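Local coordinates for protein beta-1,4-mannanase (PDB 1PMH) that binds beta-1,4-mannan chains through a family 27 carbohydrate-binding module, which probably helps to hold the attached mannanase on its substrate, at residues A[10-19]-A[42-50]; A[68-79]-A[146-157]. All coordinates share one frame; numbering follows the deposited sequence. Where two conformers were deposited one is given.

Contact 1: residues A[10-19]-A[42-50]; sequences DFEDGTVMSF and PGNKYALRL. With CA (calcium ion), chain C; EDO (1,2-ethanediol), chain G.
Phe11 faces Tyr46 with 5.6 Å between their CA atoms where the 10-19 loop, folded into a type I turn from Phe11 to Gly14, runs along the 42-50 segment as it enters its strand. Between them lies a calcium ion, bound by Asp10 O, Glu12 OE2, Asn44 OD1, Tyr46 O and a water, with Asp176 completing the site. The Glu12 chain is bent at chi2 (-55°), which folds the carboxylate back to the metal, OE2 lying 2.4 Å from the calcium. The same carboxylate accepts from two successive amides: Lys45 N gives OE1 a bond of 2.9 Å and Tyr46 N gives OE2 one of 3.1 Å, both from the syn side. Asn44 turns its amide nearly perpendicular to that carboxylate and puts OD1 on the ion. Gly14 CA sits over the centre of the Tyr46 ring, 3.5 Å from its centroid, while Lys45 CG covers the opposite face. With an alanine in place of Tyr46 the turn at Gly14 would probably lose the ring face it rests on and be freer to shift. Further along, the contact becomes apolar. Leu48 lays CB over the Phe11 ring, 3.7 Å from CZ, and parts its methyls: CD1 meets Val16 CG1 at 3.7 Å, CD2 meets Phe19 CG at 3.8 Å. Strand 47-53 runs between strands 30-36 and 172-181 of one sheet, and Phe19 reaches across to Leu65 and Thr67 on strand 61-68 of the other.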
loop_
_atom_site.group_PDB
_atom_site.type_symbol
_atom_site.label_atom_id
_atom_site.label_comp_id
_atom_site.label_asym_id
_atom_site.label_seq_id
_atom_site.Cartn_x
_atom_site.Cartn_y
_atom_site.Cartn_z
ATOM N N ASP A 10 4.722 -3.911 -9.594
ATOM C CA ASP A 10 3.444 -4.173 -10.249
ATOM C C ASP A 10 2.943 -5.611 -10.071
ATOM O O ASP A 10 1.868 -5.943 -10.559
ATOM C CB ASP A 10 3.455 -3.812 -11.734
ATOM C CG ASP A 10 4.479 -4.555 -12.537
ATOM O OD1 ASP A 10 5.126 -5.489 -12.026
ATOM O OD2 ASP A 10 4.655 -4.189 -13.726
ATOM N N PHE A 11 3.740 -6.440 -9.414
ATOM C CA PHE A 11 3.445 -7.832 -9.103
ATOM C C PHE A 11 3.327 -8.681 -10.368
ATOM O O PHE A 11 2.870 -9.823 -10.283
ATOM C CB PHE A 11 2.232 -7.947 -8.172
ATOM C CG PHE A 11 2.403 -7.036 -6.983
ATOM C CD1 PHE A 11 3.280 -7.401 -5.966
ATOM C CD2 PHE A 11 1.808 -5.786 -6.944
ATOM C CE1 PHE A 11 3.562 -6.533 -4.933
ATOM C CE2 PHE A 11 2.100 -4.890 -5.896
ATOM C CZ PHE A 11 2.953 -5.271 -4.904
ATOM N N GLU A 12 3.759 -8.187 -11.527
ATOM C CA GLU A 12 3.459 -8.860 -12.775
ATOM C C GLU A 12 4.327 -10.091 -12.994
ATOM O O GLU A 12 4.015 -10.896 -13.866
ATOM C CB GLU A 12 3.468 -7.883 -13.944
ATOM C CG GLU A 12 2.297 -6.911 -13.913
ATOM C CD GLU A 12 0.951 -7.611 -13.840
ATOM O OE1 GLU A 12 0.557 -8.356 -14.804
ATOM O OE2 GLU A 12 0.272 -7.431 -12.805
ATOM N N ASP A 13 5.362 -10.281 -12.190
ATOM C CA ASP A 13 6.086 -11.551 -12.119
ATOM C C ASP A 13 5.406 -12.676 -11.339
ATOM O O ASP A 13 5.954 -13.771 -11.173
ATOM C CB ASP A 13 7.537 -11.355 -11.677
ATOM C CG ASP A 13 7.678 -10.942 -10.225
ATOM O OD1 ASP A 13 6.663 -10.802 -9.496
ATOM O OD2 ASP A 13 8.826 -10.751 -9.761
ATOM N N GLY A 14 4.210 -12.402 -10.845
ATOM C CA GLY A 14 3.442 -13.358 -10.079
ATOM C C GLY A 14 3.991 -13.627 -8.697
ATOM O O GLY A 14 3.725 -14.679 -8.116
ATOM N N THR A 15 4.714 -12.678 -8.130
ATOM C CA THR A 15 5.255 -12.785 -6.791
ATOM C C THR A 15 4.833 -11.581 -5.979
ATOM O O THR A 15 4.442 -10.557 -6.526
ATOM C CB THR A 15 6.784 -12.860 -6.768
ATOM O OG1 THR A 15 7.369 -11.565 -6.919
ATOM C CG2 THR A 15 7.391 -13.808 -7.796
ATOM N N VAL A 16 5.021 -11.686 -4.666
ATOM C CA VAL A 16 4.794 -10.572 -3.762
ATOM C C VAL A 16 5.891 -9.530 -3.752
ATOM O O VAL A 16 5.784 -8.552 -3.019
ATOM C CB VAL A 16 4.512 -11.019 -2.311
ATOM C CG1 VAL A 16 3.266 -11.868 -2.228
ATOM C CG2 VAL A 16 5.703 -11.707 -1.681
HETATM N N MSE A 17 6.967 -9.718 -4.526
HETATM C CA MSE A 17 7.984 -8.684 -4.657
HETATM C C MSE A 17 8.512 -8.180 -3.294
HETATM O O MSE A 17 8.633 -6.980 -3.041
HETATM C CB MSE A 17 7.547 -7.514 -5.539
HETATM C CG MSE A 17 7.214 -7.968 -6.925
HETATM SE SE MSE A 17 6.934 -6.467 -8.090
HETATM C CE MSE A 17 7.321 -7.359 -9.821
ATOM N N SER A 18 8.749 -9.172 -2.454
ATOM C CA SER A 18 9.330 -8.930 -1.147
ATOM C C SER A 18 8.427 -8.267 -0.125
ATOM O O SER A 18 8.835 -8.096 1.005
ATOM C CB SER A 18 10.699 -8.203 -1.232
ATOM O OG SER A 18 11.593 -8.988 -2.018
ATOM N N PHE A 19 7.195 -8.000 -0.461
ATOM C CA PHE A 19 6.279 -7.454 0.533
ATOM C C PHE A 19 5.953 -8.468 1.592
ATOM O O PHE A 19 5.659 -9.629 1.301
ATOM C CB PHE A 19 4.990 -6.930 -0.096
ATOM C CG PHE A 19 5.111 -5.596 -0.771
ATOM C CD1 PHE A 19 5.554 -5.439 -2.070
ATOM C CD2 PHE A 19 4.707 -4.478 -0.107
ATOM C CE1 PHE A 19 5.625 -4.164 -2.622
ATOM C CE2 PHE A 19 4.715 -3.253 -0.720
ATOM C CZ PHE A 19 5.176 -3.109 -1.972
ATOM N N PRO A 42 -6.910 -6.546 -18.605
ATOM C CA PRO A 42 -5.951 -6.436 -19.717
ATOM C C PRO A 42 -4.650 -5.781 -19.267
ATOM O O PRO A 42 -4.625 -4.697 -18.692
ATOM C CB PRO A 42 -6.743 -5.652 -20.771
ATOM C CG PRO A 42 -8.141 -6.039 -20.460
ATOM C CD PRO A 42 -8.248 -6.054 -18.969
ATOM N N GLY A 43 -3.549 -6.487 -19.502
ATOM C CA GLY A 43 -2.229 -5.987 -19.195
ATOM C C GLY A 43 -1.917 -5.915 -17.715
ATOM O O GLY A 43 -0.913 -5.337 -17.358
ATOM N N ASN A 44 -2.727 -6.522 -16.854
ATOM C CA ASN A 44 -2.515 -6.402 -15.417
ATOM C C ASN A 44 -3.113 -7.619 -14.734
ATOM O O ASN A 44 -4.278 -7.663 -14.380
ATOM C CB ASN A 44 -3.159 -5.148 -14.892
ATOM C CG ASN A 44 -2.784 -4.915 -13.437
ATOM O OD1 ASN A 44 -2.190 -5.792 -12.798
ATOM N ND2 ASN A 44 -3.184 -3.794 -12.883
ATOM N N LYS A 45 -2.277 -8.643 -14.618
ATOM C CA LYS A 45 -2.732 -9.960 -14.173
ATOM C C LYS A 45 -2.746 -10.165 -12.651
ATOM O O LYS A 45 -3.607 -10.886 -12.129
ATOM C CB LYS A 45 -1.852 -11.054 -14.762
ATOM C CG LYS A 45 -2.268 -12.483 -14.480
ATOM C CD LYS A 45 -1.487 -13.353 -15.438
ATOM C CE LYS A 45 -1.786 -14.805 -15.343
ATOM N NZ LYS A 45 -1.261 -15.486 -16.590
ATOM N N TYR A 46 -1.822 -9.498 -11.955
ATOM C CA TYR A 46 -1.599 -9.762 -10.544
ATOM C C TYR A 46 -1.665 -8.513 -9.687
ATOM O O TYR A 46 -1.271 -7.435 -10.110
ATOM C CB TYR A 46 -0.212 -10.391 -10.313
ATOM C CG TYR A 46 0.042 -11.727 -11.009
ATOM C CD1 TYR A 46 -0.436 -12.920 -10.478
ATOM C CD2 TYR A 46 0.769 -11.779 -12.187
ATOM C CE1 TYR A 46 -0.197 -14.154 -11.124
ATOM C CE2 TYR A 46 1.039 -12.993 -12.827
ATOM C CZ TYR A 46 0.552 -14.152 -12.286
ATOM O OH TYR A 46 0.804 -15.358 -12.892
ATOM N N ALA A 47 -2.051 -8.677 -8.428
ATOM C CA ALA A 47 -2.048 -7.627 -7.424
ATOM C C ALA A 47 -1.692 -8.240 -6.092
ATOM O O ALA A 47 -1.807 -9.442 -5.902
ATOM C CB ALA A 47 -3.390 -6.933 -7.374
ATOM N N LEU A 48 -1.282 -7.388 -5.162
ATOM C CA LEU A 48 -0.993 -7.793 -3.809
ATOM C C LEU A 48 -2.259 -7.785 -3.009
ATOM O O LEU A 48 -2.866 -6.745 -2.825
ATOM C CB LEU A 48 0.089 -6.914 -3.209
ATOM C CG LEU A 48 0.706 -7.409 -1.892
ATOM C CD1 LEU A 48 1.613 -8.592 -2.156
ATOM C CD2 LEU A 48 1.428 -6.286 -1.203
ATOM N N ARG A 49 -2.630 -8.937 -2.452
ATOM C CA ARG A 49 -3.807 -9.070 -1.617
ATOM C C ARG A 49 -3.418 -9.091 -0.141
ATOM O O ARG A 49 -2.625 -9.964 0.284
ATOM C CB ARG A 49 -4.571 -10.357 -1.990
ATOM C CG ARG A 49 -5.813 -10.584 -1.140
ATOM C CD ARG A 49 -6.607 -11.783 -1.606
ATOM N NE ARG A 49 -7.639 -12.119 -0.628
ATOM C CZ ARG A 49 -8.839 -12.563 -0.883
ATOM N NH1 ARG A 49 -9.244 -12.840 -2.110
ATOM N NH2 ARG A 49 -9.611 -12.807 0.158
ATOM N N LEU A 50 -4.013 -8.208 0.640
ATOM C CA LEU A 50 -3.835 -8.125 2.087
ATOM C C LEU A 50 -5.163 -8.514 2.705
ATOM O O LEU A 50 -6.152 -7.819 2.557
ATOM C CB LEU A 50 -3.482 -6.695 2.479
ATOM C CG LEU A 50 -2.335 -6.024 1.727
ATOM C CD1 LEU A 50 -2.190 -4.560 2.153
ATOM C CD2 LEU A 50 -1.065 -6.809 1.882
HETATM CA CA CA C . -0.355 -5.715 -11.300
HETATM C C1 EDO G . 9.473 -6.732 4.134
HETATM O O1 EDO G . 10.096 -5.610 4.735
HETATM C C2 EDO G . 10.401 -7.668 3.374
HETATM O O2 EDO G . 10.956 -7.159 2.186
HETATM O O HOH W 1 1.608 -7.651 -17.376
HETATM O O HOH W 2 0.228 -3.987 -12.737
#

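Contact 2: residues A[68-79]-A[146-157]; sequences WIGGVVEGQFDF and IPEDFRTKKRAQ. Unlike the reference sequence in segment 68-79: Ile69 (reference Phe). With BMA (beta-D-mannopyranose), chain B; EDO (1,2-ethanediol), chain G.
Antiparallel strand pairing joins segments 68-79 and 146-157 at an end of the six-stranded sheet, where strand 76-78 lies beside the start of strand 153-165. Phe77 and Lys154 form a hydrogen-bonded pair, with Phe77 N at 2.9 Å from Lys154 O and a return bond from Lys154 N to Phe77 O. Ala156 N and Phe79 N continue the pairing to Gly75 O and Thr152 O. Ahead of the 72-75 turn, Ile69 N donates to Ala156 O, so the two ends of the 69-75 loop are both bonded to the main chain of Ala156, one at its N and one at its O. The Ala156 methyl packs against Phe77 CB at 3.6 Å and lies near Ile69 CG1. In this jellyroll beta-sandwich the loop borders the mannohexaose site, to which Glu74 and Arg155 belong. Arg155 grips Glu74 side-on: NE reaches OE1 at 2.9 Å, tilted from the guanidinium plane, and NH2 reaches OE2 at 3.0 Å within that plane. Its chain runs extended to NE and then turns at chi4 (-87°), setting the guanidinium face against the ring edge of Trp68, whose CH2 lies over its centre, 3.5 Å from Arg155 CZ; the two planes stand 74° apart. Arg155 NH1 is also held by Asn110 O, with a mannose residue close by. On one face of Trp68 lies the backbone of Val73 and Glu74; on the other, Gln157 CB rests 3.6 Å from the six-membered ring centroid and its amide stacks at 22°. Asn110 holds Gln157 OE1. At the far end, Phe79 sets CB against Phe150 O, and its ring meets Ile146 CD1, 4.1 Å from Phe79 CD1, and Lys154 CB.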
loop_
_atom_site.group_PDB
_atom_site.type_symbol
_atom_site.label_atom_id
_atom_site.label_comp_id
_atom_site.label_asym_id
_atom_site.label_seq_id
_atom_site.Cartn_x
_atom_site.Cartn_y
_atom_site.Cartn_z
ATOM N N TRP A 68 11.595 -4.330 0.879
ATOM C CA TRP A 68 12.913 -3.835 0.649
ATOM C C TRP A 68 13.085 -3.709 -0.825
ATOM O O TRP A 68 12.867 -4.655 -1.594
ATOM C CB TRP A 68 13.955 -4.811 1.221
ATOM C CG TRP A 68 14.025 -4.750 2.705
ATOM C CD1 TRP A 68 13.476 -5.631 3.599
ATOM C CD2 TRP A 68 14.691 -3.778 3.484
ATOM N NE1 TRP A 68 13.747 -5.256 4.885
ATOM C CE2 TRP A 68 14.500 -4.114 4.849
ATOM C CE3 TRP A 68 15.470 -2.645 3.171
ATOM C CZ2 TRP A 68 15.039 -3.352 5.880
ATOM C CZ3 TRP A 68 16.010 -1.910 4.193
ATOM C CH2 TRP A 68 15.763 -2.238 5.533
ATOM N N ILE A 69 13.478 -2.554 -1.271
ATOM C CA ILE A 69 13.796 -2.398 -2.665
ATOM C C ILE A 69 14.861 -3.407 -3.111
ATOM O O ILE A 69 15.871 -3.621 -2.442
ATOM C CB ILE A 69 14.149 -0.942 -2.983
ATOM C CG1 ILE A 69 13.160 0.055 -2.367
ATOM C CG2 ILE A 69 14.255 -0.696 -4.480
ATOM C CD1 ILE A 69 11.740 -0.016 -2.804
ATOM N N GLY A 70 14.579 -4.140 -4.187
ATOM C CA GLY A 70 15.495 -5.161 -4.659
ATOM C C GLY A 70 15.610 -6.399 -3.791
ATOM O O GLY A 70 16.426 -7.257 -4.068
ATOM N N GLY A 71 14.746 -6.539 -2.804
ATOM C CA GLY A 71 14.766 -7.601 -1.827
ATOM C C GLY A 71 15.949 -7.547 -0.892
ATOM O O GLY A 71 16.115 -8.516 -0.143
ATOM N N VAL A 72 16.763 -6.470 -0.913
ATOM C CA VAL A 72 17.982 -6.493 -0.095
ATOM C C VAL A 72 17.702 -5.966 1.292
ATOM O O VAL A 72 17.505 -4.757 1.455
ATOM C CB VAL A 72 19.122 -5.714 -0.712
ATOM C CG1 VAL A 72 20.330 -5.698 0.181
ATOM C CG2 VAL A 72 19.443 -6.260 -2.116
ATOM N N VAL A 73 17.638 -6.852 2.288
ATOM C CA VAL A 73 17.368 -6.475 3.648
ATOM C C VAL A 73 18.479 -5.546 4.136
ATOM O O VAL A 73 19.662 -5.898 3.979
ATOM C CB VAL A 73 17.129 -7.715 4.512
ATOM C CG1 VAL A 73 16.826 -7.310 5.914
ATOM C CG2 VAL A 73 16.005 -8.583 3.950
ATOM N N GLU A 74 18.105 -4.424 4.746
ATOM C CA GLU A 74 19.013 -3.420 5.267
ATOM C C GLU A 74 19.786 -2.721 4.151
ATOM O O GLU A 74 20.706 -1.942 4.413
ATOM C CB GLU A 74 19.937 -3.784 6.425
ATOM C CG GLU A 74 19.214 -3.928 7.738
ATOM C CD GLU A 74 18.773 -2.628 8.362
ATOM O OE1 GLU A 74 18.971 -1.494 7.863
ATOM O OE2 GLU A 74 18.131 -2.801 9.409
ATOM N N GLY A 75 19.388 -2.912 2.905
ATOM C CA GLY A 75 20.014 -2.152 1.841
ATOM C C GLY A 75 19.687 -0.689 1.892
ATOM O O GLY A 75 18.735 -0.277 2.528
ATOM N N GLN A 76 20.501 0.085 1.174
ATOM C CA GLN A 76 20.264 1.485 0.951
ATOM C C GLN A 76 19.915 1.648 -0.525
ATOM O O GLN A 76 20.201 0.773 -1.353
ATOM C CB GLN A 76 21.407 2.327 1.544
ATOM C CG GLN A 76 21.630 2.087 3.080
ATOM C CD GLN A 76 21.264 3.221 4.076
ATOM O OE1 GLN A 76 20.749 2.964 5.213
ATOM N NE2 GLN A 76 21.501 4.462 3.653
ATOM N N PHE A 77 19.185 2.695 -0.843
ATOM C CA PHE A 77 18.783 2.987 -2.202
ATOM C C PHE A 77 19.003 4.461 -2.419
ATOM O O PHE A 77 18.696 5.278 -1.546
ATOM C CB PHE A 77 17.305 2.650 -2.423
ATOM C CG PHE A 77 16.812 2.894 -3.836
ATOM C CD1 PHE A 77 16.955 1.939 -4.817
ATOM C CD2 PHE A 77 16.138 4.068 -4.140
ATOM C CE1 PHE A 77 16.510 2.183 -6.117
ATOM C CE2 PHE A 77 15.627 4.299 -5.403
ATOM C CZ PHE A 77 15.840 3.376 -6.378
ATOM N N ASP A 78 19.543 4.815 -3.573
ATOM C CA ASP A 78 19.805 6.202 -3.917
ATOM C C ASP A 78 18.573 6.821 -4.532
ATOM O O ASP A 78 18.250 6.576 -5.696
ATOM C CB ASP A 78 21.032 6.278 -4.816
ATOM C CG ASP A 78 21.534 7.690 -4.955
ATOM O OD1 ASP A 78 20.820 8.621 -4.524
ATOM O OD2 ASP A 78 22.632 7.908 -5.490
ATOM N N PHE A 79 17.854 7.601 -3.726
ATOM C CA PHE A 79 16.661 8.314 -4.162
ATOM C C PHE A 79 16.946 9.607 -4.924
ATOM O O PHE A 79 16.009 10.325 -5.237
ATOM C CB PHE A 79 15.702 8.569 -2.995
ATOM C CG PHE A 79 15.082 7.342 -2.394
ATOM C CD1 PHE A 79 13.927 6.804 -2.916
ATOM C CD2 PHE A 79 15.638 6.716 -1.282
ATOM C CE1 PHE A 79 13.365 5.690 -2.345
ATOM C CE2 PHE A 79 15.070 5.577 -0.708
ATOM C CZ PHE A 79 13.934 5.067 -1.273
ATOM N N ILE A 146 8.478 12.644 -2.423
ATOM C CA ILE A 146 9.714 12.362 -1.703
ATOM C C ILE A 146 10.351 13.734 -1.422
ATOM O O ILE A 146 10.686 14.432 -2.378
ATOM C CB ILE A 146 10.660 11.452 -2.485
ATOM C CG1 ILE A 146 9.989 10.115 -2.816
ATOM C CG2 ILE A 146 11.950 11.240 -1.734
ATOM C CD1 ILE A 146 10.772 9.231 -3.748
ATOM N N PRO A 147 10.549 14.143 -0.170
ATOM C CA PRO A 147 11.090 15.476 0.119
ATOM C C PRO A 147 12.532 15.550 -0.349
ATOM O O PRO A 147 13.242 14.546 -0.416
ATOM C CB PRO A 147 10.902 15.579 1.629
ATOM C CG PRO A 147 10.872 14.194 2.134
ATOM C CD PRO A 147 10.256 13.378 1.050
ATOM N N GLU A 148 12.984 16.777 -0.600
ATOM C CA GLU A 148 14.309 17.031 -1.153
ATOM C C GLU A 148 15.398 16.384 -0.282
ATOM O O GLU A 148 16.374 15.813 -0.793
ATOM C CB GLU A 148 14.483 18.541 -1.385
ATOM C CG GLU A 148 13.423 19.118 -2.327
ATOM C CD GLU A 148 12.093 19.571 -1.710
ATOM O OE1 GLU A 148 11.195 18.755 -1.351
ATOM O OE2 GLU A 148 11.914 20.810 -1.629
ATOM N N ASP A 149 15.241 16.451 1.047
ATOM C CA ASP A 149 16.257 15.903 1.946
ATOM C C ASP A 149 16.311 14.382 1.931
ATOM O O ASP A 149 17.273 13.821 2.456
ATOM C CB ASP A 149 16.124 16.437 3.376
ATOM C CG ASP A 149 15.025 15.795 4.181
ATOM O OD1 ASP A 149 13.930 15.587 3.661
ATOM O OD2 ASP A 149 15.140 15.577 5.413
ATOM N N PHE A 150 15.328 13.704 1.336
ATOM C CA PHE A 150 15.383 12.242 1.111
ATOM C C PHE A 150 15.838 11.833 -0.267
ATOM O O PHE A 150 15.880 10.630 -0.556
ATOM C CB PHE A 150 14.019 11.617 1.474
ATOM C CG PHE A 150 13.965 11.121 2.889
ATOM C CD1 PHE A 150 14.205 11.960 3.962
ATOM C CD2 PHE A 150 13.777 9.766 3.148
ATOM C CE1 PHE A 150 14.279 11.417 5.253
ATOM C CE2 PHE A 150 13.832 9.281 4.389
ATOM C CZ PHE A 150 14.098 10.080 5.453
ATOM N N ARG A 151 16.152 12.807 -1.143
ATOM C CA ARG A 151 16.551 12.486 -2.495
ATOM C C ARG A 151 18.061 12.245 -2.492
ATOM O O ARG A 151 18.843 13.003 -3.039
ATOM C CB ARG A 151 16.071 13.548 -3.454
ATOM C CG ARG A 151 14.577 13.695 -3.490
ATOM C CD ARG A 151 14.125 14.753 -4.498
ATOM N NE ARG A 151 12.737 15.123 -4.250
ATOM C CZ ARG A 151 12.138 16.191 -4.748
ATOM N NH1 ARG A 151 12.735 16.990 -5.625
ATOM N NH2 ARG A 151 10.885 16.436 -4.429
ATOM N N THR A 152 18.429 11.126 -1.869
ATOM C CA THR A 152 19.785 10.770 -1.557
ATOM C C THR A 152 19.743 9.310 -1.124
ATOM O O THR A 152 18.675 8.672 -1.140
ATOM C CB THR A 152 20.379 11.701 -0.481
ATOM O OG1 THR A 152 21.786 11.389 -0.379
ATOM C CG2 THR A 152 19.669 11.576 0.899
ATOM N N LYS A 153 20.879 8.763 -0.722
ATOM C CA LYS A 153 20.883 7.392 -0.246
ATOM C C LYS A 153 20.184 7.297 1.113
ATOM O O LYS A 153 20.523 8.018 2.053
ATOM C CB LYS A 153 22.309 6.866 -0.183
ATOM C CG LYS A 153 22.983 6.664 -1.519
ATOM C CD LYS A 153 24.502 6.498 -1.338
ATOM C CE LYS A 153 25.207 7.823 -1.123
ATOM N NZ LYS A 153 26.697 7.892 -1.009
ATOM N N LYS A 154 19.206 6.390 1.182
ATOM C CA LYS A 154 18.432 6.152 2.391
ATOM C C LYS A 154 18.181 4.671 2.519
ATOM O O LYS A 154 18.224 3.912 1.565
ATOM C CB LYS A 154 17.094 6.912 2.308
ATOM C CG LYS A 154 17.203 8.456 2.361
ATOM C CD LYS A 154 17.645 8.971 3.693
ATOM C CE LYS A 154 17.512 10.470 3.730
ATOM N NZ LYS A 154 17.952 11.017 5.024
ATOM N N ARG A 155 17.842 4.267 3.741
ATOM C CA ARG A 155 17.453 2.907 4.038
ATOM C C ARG A 155 16.240 2.529 3.186
ATOM O O ARG A 155 15.234 3.219 3.204
ATOM C CB ARG A 155 17.125 2.802 5.520
ATOM C CG ARG A 155 16.915 1.436 6.058
ATOM C CD ARG A 155 16.882 1.480 7.584
ATOM N NE ARG A 155 16.680 0.173 8.198
ATOM C CZ ARG A 155 15.500 -0.356 8.430
ATOM N NH1 ARG A 155 14.378 0.261 8.094
ATOM N NH2 ARG A 155 15.447 -1.558 8.989
ATOM N N ALA A 156 16.357 1.422 2.459
ATOM C CA ALA A 156 15.513 1.141 1.310
ATOM C C ALA A 156 14.255 0.338 1.620
ATOM O O ALA A 156 13.901 -0.566 0.860
ATOM C CB ALA A 156 16.288 0.458 0.247
ATOM N N GLN A 157 13.615 0.646 2.752
ATOM C CA GLN A 157 12.391 -0.067 3.122
ATOM C C GLN A 157 11.209 0.885 2.952
ATOM O O GLN A 157 11.118 1.911 3.621
ATOM C CB GLN A 157 12.507 -0.614 4.539
ATOM C CG GLN A 157 11.349 -1.546 4.825
ATOM C CD GLN A 157 11.320 -2.040 6.247
ATOM O OE1 GLN A 157 11.538 -1.275 7.193
ATOM N NE2 GLN A 157 11.066 -3.338 6.423
HETATM C C1 BMA B . 13.635 -0.822 15.136
HETATM C C2 BMA B . 14.067 -1.739 16.280
HETATM C C3 BMA B . 15.586 -1.886 16.377
HETATM C C4 BMA B . 16.121 -2.473 15.072
HETATM C C5 BMA B . 15.690 -1.554 13.937
HETATM C C6 BMA B . 15.959 -2.076 12.524
HETATM O O2 BMA B . 13.501 -3.024 16.104
HETATM O O3 BMA B . 15.916 -2.675 17.505
HETATM O O4 BMA B . 17.531 -2.558 15.104
HETATM O O5 BMA B . 14.313 -1.224 13.961
HETATM O O6 BMA B . 15.072 -3.130 12.160
HETATM C C1 EDO G . 9.473 -6.732 4.134
HETATM O O1 EDO G . 10.096 -5.610 4.735
HETATM C C2 EDO G . 10.401 -7.668 3.374
HETATM O O2 EDO G . 10.956 -7.159 2.186
HETATM O O HOH W 3 21.392 7.090 4.531
#

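Both contacts are partly buried, but they serve different sheets of the sandwich: contact 1 fastens a loop to strand 47-53 of the seven-stranded sheet, whereas contact 2 pairs strands within the six-stranded one. Metal coordination and backbone amides bonded to a carboxylate dominate the first; main-chain bonds and an arginine-glutamate pair at the sugar site dominate the second. Each also has a phenylalanine-rich inward part, around Leu48 in one and Phe79 in the other. Their centres are 21 Å apart, yet they touch where Ser18 OG packs 3.5 Å from Gly71 CA. The loop of contact 1 leads from the seven-stranded sheet into strand 20-21 of the six-stranded one.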